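Local coordinates for protein phosphodiesterase (Salpingoeca rosetta, PDB 7D7P) that belongs to the cyclic nucleotide phosphodiesterase family, with an all-helical domain of the HD clan that holds a zinc and a magnesium ion, at residues Gln279-Gln285 / Met300-Asp304; Lys225-Met229 / Phe250-Val254. One frame throughout, in Å; residues are numbered along the deposited sequence.

Contact 1 (Gln279-Gln285 / Met300-Asp304)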
loop_
_atom_site.group_PDB
_atom_site.type_symbol
_atom_site.label_atom_id
_atom_site.label_comp_id
_atom_site.label_asym_id
_atom_site.label_seq_id
_atom_site.Cartn_x
_atom_site.Cartn_y
_atom_site.Cartn_z
ATOM N N GLN A 279 -19.803 7.773 -4.470
ATOM C CA GLN A 279 -19.235 8.912 -5.184
ATOM C C GLN A 279 -20.314 9.920 -5.559
ATOM O O GLN A 279 -20.086 11.134 -5.504
ATOM C CB GLN A 279 -18.493 8.428 -6.433
ATOM C CG GLN A 279 -17.715 9.515 -7.166
ATOM C CD GLN A 279 -17.187 9.049 -8.514
ATOM O OE1 GLN A 279 -17.905 8.422 -9.290
ATOM N NE2 GLN A 279 -15.924 9.347 -8.790
ATOM N N LYS A 280 -21.502 9.435 -5.932
ATOM C CA LYS A 280 -22.600 10.338 -6.264
ATOM C C LYS A 280 -23.011 11.176 -5.060
ATOM O O LYS A 280 -23.320 12.366 -5.199
ATOM C CB LYS A 280 -23.792 9.543 -6.799
ATOM C CG LYS A 280 -24.856 10.402 -7.461
ATOM C CD LYS A 280 -26.033 9.563 -7.926
ATOM C CE LYS A 280 -26.385 9.857 -9.376
ATOM N NZ LYS A 280 -27.710 9.288 -9.746
ATOM N N GLU A 281 -23.022 10.573 -3.867
ATOM C CA GLU A 281 -23.293 11.342 -2.658
ATOM C C GLU A 281 -22.193 12.366 -2.401
ATOM O O GLU A 281 -22.478 13.514 -2.036
ATOM C CB GLU A 281 -23.445 10.407 -1.461
ATOM C CG GLU A 281 -24.649 9.491 -1.546
ATOM C CD GLU A 281 -24.932 8.774 -0.243
ATOM O OE1 GLU A 281 -24.207 9.016 0.747
ATOM O OE2 GLU A 281 -25.886 7.968 -0.211
ATOM N N PHE A 282 -20.932 11.968 -2.587
ATOM C CA PHE A 282 -19.828 12.907 -2.418
ATOM C C PHE A 282 -19.971 14.096 -3.361
ATOM O O PHE A 282 -19.770 15.246 -2.954
ATOM C CB PHE A 282 -18.490 12.201 -2.651
ATOM C CG PHE A 282 -18.095 11.248 -1.552
ATOM C CD1 PHE A 282 -18.850 11.137 -0.396
ATOM C CD2 PHE A 282 -16.957 10.466 -1.677
ATOM C CE1 PHE A 282 -18.485 10.262 0.609
ATOM C CE2 PHE A 282 -16.585 9.592 -0.673
ATOM C CZ PHE A 282 -17.351 9.490 0.471
ATOM N N ASN A 283 -20.328 13.840 -4.624
ATOM C CA ASN A 283 -20.463 14.922 -5.594
ATOM C C ASN A 283 -21.623 15.843 -5.242
ATOM O O ASN A 283 -21.522 17.066 -5.405
ATOM C CB ASN A 283 -20.644 14.350 -7.002
ATOM C CG ASN A 283 -19.453 13.528 -7.454
ATOM O OD1 ASN A 283 -18.345 13.679 -6.938
ATOM N ND2 ASN A 283 -19.675 12.652 -8.427
ATOM N N ASN A 284 -22.736 15.278 -4.765
ATOM C CA ASN A 284 -23.866 16.105 -4.352
ATOM C C ASN A 284 -23.517 16.981 -3.156
ATOM O O ASN A 284 -24.005 18.112 -3.056
ATOM C CB ASN A 284 -25.074 15.224 -4.029
ATOM C CG ASN A 284 -25.721 14.643 -5.272
ATOM O OD1 ASN A 284 -25.581 15.184 -6.369
ATOM N ND2 ASN A 284 -26.434 13.534 -5.107
ATOM N N GLN A 285 -22.681 16.482 -2.240
ATOM C CA GLN A 285 -22.318 17.276 -1.070
ATOM C C GLN A 285 -21.440 18.459 -1.459
ATOM O O GLN A 285 -21.658 19.584 -0.995
ATOM C CB GLN A 285 -21.610 16.405 -0.029
ATOM C CG GLN A 285 -21.113 17.206 1.166
ATOM C CD GLN A 285 -20.487 16.346 2.245
ATOM O OE1 GLN A 285 -20.967 15.251 2.547
ATOM N NE2 GLN A 285 -19.409 16.845 2.840
ATOM N N MET A 300 -13.692 14.413 -2.685
ATOM C CA MET A 300 -15.112 14.324 -3.002
ATOM C C MET A 300 -15.473 14.968 -4.333
ATOM O O MET A 300 -16.623 14.842 -4.768
ATOM C CB MET A 300 -15.944 14.965 -1.888
ATOM C CG MET A 300 -16.008 14.154 -0.605
ATOM S SD MET A 300 -17.317 14.738 0.486
ATOM C CE MET A 300 -17.168 13.583 1.848
ATOM N N ARG A 301 -14.532 15.644 -4.991
ATOM C CA ARG A 301 -14.852 16.351 -6.226
ATOM C C ARG A 301 -14.857 15.428 -7.440
ATOM O O ARG A 301 -15.593 15.684 -8.399
ATOM C CB ARG A 301 -13.865 17.500 -6.444
ATOM C CG ARG A 301 -13.872 18.541 -5.334
ATOM C CD ARG A 301 -12.909 19.679 -5.638
ATOM N NE ARG A 301 -12.897 20.690 -4.582
ATOM C CZ ARG A 301 -13.741 21.714 -4.523
ATOM N NH1 ARG A 301 -14.671 21.866 -5.455
ATOM N NH2 ARG A 301 -13.660 22.588 -3.528
ATOM N N GLY A 302 -14.051 14.368 -7.420
ATOM C CA GLY A 302 -13.974 13.447 -8.538
ATOM C C GLY A 302 -15.304 12.816 -8.897
ATOM O O GLY A 302 -15.992 12.269 -8.030
ATOM N N ASN A 303 -15.677 12.881 -10.178
ATOM C CA ASN A 303 -16.993 12.438 -10.619
ATOM C C ASN A 303 -16.944 11.482 -11.807
ATOM O O ASN A 303 -17.982 11.251 -12.437
ATOM C CB ASN A 303 -17.869 13.648 -10.967
ATOM C CG ASN A 303 -17.317 14.453 -12.129
ATOM O OD1 ASN A 303 -16.152 14.314 -12.499
ATOM N ND2 ASN A 303 -18.153 15.312 -12.703
ATOM N N ASP A 304 -15.787 10.921 -12.131
ATOM C CA ASP A 304 -15.664 9.996 -13.252
ATOM C C ASP A 304 -15.132 8.653 -12.761
ATOM O O ASP A 304 -14.873 8.456 -11.571
ATOM C CB ASP A 304 -14.766 10.580 -14.347
ATOM C CG ASP A 304 -13.470 11.144 -13.802
ATOM O OD1 ASP A 304 -12.722 10.394 -13.140
ATOM O OD2 ASP A 304 -13.196 12.339 -14.039
#

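Contact 2 (Lys225-Met229 / Phe250-Val254)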
loop_
_atom_site.group_PDB
_atom_site.type_symbol
_atom_site.label_atom_id
_atom_site.label_comp_id
_atom_site.label_asym_id
_atom_site.label_seq_id
_atom_site.Cartn_x
_atom_site.Cartn_y
_atom_site.Cartn_z
ATOM N N LYS A 225 -9.702 2.356 17.256
ATOM C CA LYS A 225 -9.977 0.927 17.340
ATOM C C LYS A 225 -8.875 0.111 16.681
ATOM O O LYS A 225 -8.553 -0.985 17.150
ATOM C CB LYS A 225 -11.333 0.607 16.709
ATOM C CG LYS A 225 -12.520 0.950 17.596
ATOM C CD LYS A 225 -13.824 0.433 17.006
ATOM C CE LYS A 225 -14.180 1.170 15.723
ATOM N NZ LYS A 225 -14.401 2.624 15.957
ATOM N N LEU A 226 -8.278 0.633 15.606
ATOM C CA LEU A 226 -7.195 -0.085 14.942
ATOM C C LEU A 226 -5.970 -0.195 15.844
ATOM O O LEU A 226 -5.316 -1.245 15.887
ATOM C CB LEU A 226 -6.839 0.611 13.629
ATOM C CG LEU A 226 -5.745 -0.048 12.784
ATOM C CD1 LEU A 226 -6.080 -1.504 12.488
ATOM C CD2 LEU A 226 -5.519 0.730 11.498
ATOM N N SER A 227 -5.648 0.878 16.578
ATOM C CA SER A 227 -4.506 0.853 17.489
ATOM C C SER A 227 -4.714 -0.146 18.620
ATOM O O SER A 227 -3.781 -0.863 19.002
ATOM C CB SER A 227 -4.252 2.248 18.065
ATOM O OG SER A 227 -4.037 3.210 17.047
ATOM N N LYS A 228 -5.926 -0.203 19.176
ATOM C CA LYS A 228 -6.192 -1.133 20.269
ATOM C C LYS A 228 -6.155 -2.576 19.785
ATOM O O LYS A 228 -5.699 -3.469 20.510
ATOM C CB LYS A 228 -7.540 -0.809 20.916
ATOM C CG LYS A 228 -7.603 0.582 21.532
ATOM C CD LYS A 228 -8.987 0.892 22.077
ATOM C CE LYS A 228 -9.061 2.310 22.625
ATOM N NZ LYS A 228 -10.423 2.642 23.131
ATOM N N MET A 229 -6.626 -2.824 18.561
ATOM C CA MET A 229 -6.524 -4.159 17.982
ATOM C C MET A 229 -5.068 -4.562 17.779
ATOM O O MET A 229 -4.707 -5.730 17.964
ATOM C CB MET A 229 -7.288 -4.215 16.659
ATOM C CG MET A 229 -8.797 -4.155 16.815
ATOM S SD MET A 229 -9.562 -5.787 16.825
ATOM C CE MET A 229 -9.364 -6.248 15.108
ATOM N N PHE A 250 -16.013 -4.333 22.897
ATOM C CA PHE A 250 -15.076 -3.793 21.917
ATOM C C PHE A 250 -15.069 -4.630 20.644
ATOM O O PHE A 250 -15.053 -4.085 19.532
ATOM C CB PHE A 250 -13.673 -3.719 22.522
ATOM C CG PHE A 250 -12.598 -3.358 21.531
ATOM C CD1 PHE A 250 -12.411 -2.042 21.143
ATOM C CD2 PHE A 250 -11.767 -4.330 21.002
ATOM C CE1 PHE A 250 -11.424 -1.704 20.238
ATOM C CE2 PHE A 250 -10.776 -3.999 20.096
ATOM C CZ PHE A 250 -10.606 -2.685 19.714
ATOM N N VAL A 251 -15.090 -5.957 20.788
ATOM C CA VAL A 251 -15.095 -6.847 19.629
ATOM C C VAL A 251 -16.377 -6.673 18.822
ATOM O O VAL A 251 -16.349 -6.646 17.586
ATOM C CB VAL A 251 -14.899 -8.305 20.083
ATOM C CG1 VAL A 251 -15.192 -9.271 18.942
ATOM C CG2 VAL A 251 -13.487 -8.506 20.613
ATOM N N LEU A 252 -17.519 -6.551 19.505
ATOM C CA LEU A 252 -18.775 -6.308 18.799
ATOM C C LEU A 252 -18.724 -4.996 18.025
ATOM O O LEU A 252 -19.188 -4.923 16.881
ATOM C CB LEU A 252 -19.943 -6.304 19.785
ATOM C CG LEU A 252 -20.141 -7.567 20.626
ATOM C CD1 LEU A 252 -21.347 -7.420 21.539
ATOM C CD2 LEU A 252 -20.281 -8.791 19.735
ATOM N N ALA A 253 -18.166 -3.948 18.636
ATOM C CA ALA A 253 -18.002 -2.683 17.929
ATOM C C ALA A 253 -17.067 -2.839 16.736
ATOM O O ALA A 253 -17.294 -2.239 15.678
ATOM C CB ALA A 253 -17.478 -1.613 18.887
ATOM N N VAL A 254 -16.010 -3.637 16.889
ATOM C CA VAL A 254 -15.090 -3.880 15.783
ATOM C C VAL A 254 -15.801 -4.609 14.647
ATOM O O VAL A 254 -15.598 -4.297 13.467
ATOM C CB VAL A 254 -13.857 -4.658 16.285
ATOM C CG1 VAL A 254 -13.108 -5.303 15.126
ATOM C CG2 VAL A 254 -12.935 -3.739 17.078
#

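Contact 1 (Gln279-Gln285 / Met300-Asp304)
M300, in a short 3-10 turn, gives up more surface than any other residue where M300-D304 lies against the helical segment Q279-Q285. Its extended side chain runs across the aromatic ring of F282, the residue whose CA is nearest to its own at 5.0 Å. M300 CE sits over one face of that ring, 4.0 Å from the centroid in a CH-pi contact, while M300 SD lies obliquely at 4.5 Å from the centroid, making this a Met-aromatic pair. Closer to the backbone, F282 CG and M300 CG meet at 3.7 Å. Farther along the helix Q285 NE2 approaches M300 SD to 3.8 Å, although the Q285 amide finds its polar partners in E289 and T154.

Three residues before F282, Q279 reaches out with both chi1 and chi2 in t, and its amide meets the loop as the chain leaves G302: Q279 NE2 donates a nearly straight hydrogen bond to D304 O at 3.1 Å. A side-chain amide thus serves a loop carbonyl just where the next helix starts, for D304 is the N-cap and its OD1 accepts from S307 N. The contact lies at the surface and joins helix 268-291 to the loop that leads back from it into helix 305-330, whose first turn also packs on Q279 through S307 and L308.

Contact 2 (Lys225-Met229 / Phe250-Val254)
F250 is the wedge between the helical segments K225-M229 and F250-V254, whose axes stay 11.4 Å apart at closest approach and cross at -125°. Here helices 222-234 and 245-260 meet in the buried interior, and helix 305-330 packs on the same side chains, W323 on K225 and V254, L327 on M229. The CA-to-CB bond of F250 points sideways, but chi1 in t carries the ring across the gap, so that its CZ lies 3.7 Å from K225 O and 3.8 Å from K228 CB. K225 O and M229 CG both lie at the ring edge, near its plane. That carbonyl also accepts the helical hydrogen bond from M229 N.

Chi1 in m sets M229 CG 3.7 Å from F250 CZ. Beyond it, chi2 of -96° falls between wells and chi3 turns to m, bending the side chain so that M229 SD lies oblique to the ring, 5.1 Å from its centroid in a Met-aromatic contact, and M229 CE reaches V254 CG1 at 3.9 Å. V254, with chi1 in t, also offers CG2 to K225 CD at 4.3 Å.

K225 bends too: chi3 and chi4 are both m, its CG rests 3.9 Å from F250 CE1, and its ammonium group turns to N216 OD1 and T221 O. K228, by contrast, starts toward the other segment, lays its CB by the ring and then runs out extended.

No hydrogen bond joins the two segments. Their union therefore depends on van der Waals, sulfur-aromatic and ring-edge packing, in which K225 contributes its aliphatic stem while its charge is satisfied by partners outside the interface.

Overall arrangement
The two contacts share no helix and do not touch: their centres are 30 Å apart and their nearest atoms about 17 Å. Contact 2 is buried and pairs two helices, 222-234 and 245-260; contact 1 lies at the surface, setting helix 268-291, the next helix after 245-260, against a loop. Each uses a methionine beside a phenylalanine, but the setting differs: contact 2 is closed by side-chain packing without a hydrogen bond, whereas contact 1 adds a side-chain amide bound to a loop carbonyl. Helix 305-330 neighbours both, packing on Q279 near its start and on K225, M229 and V254 farther along.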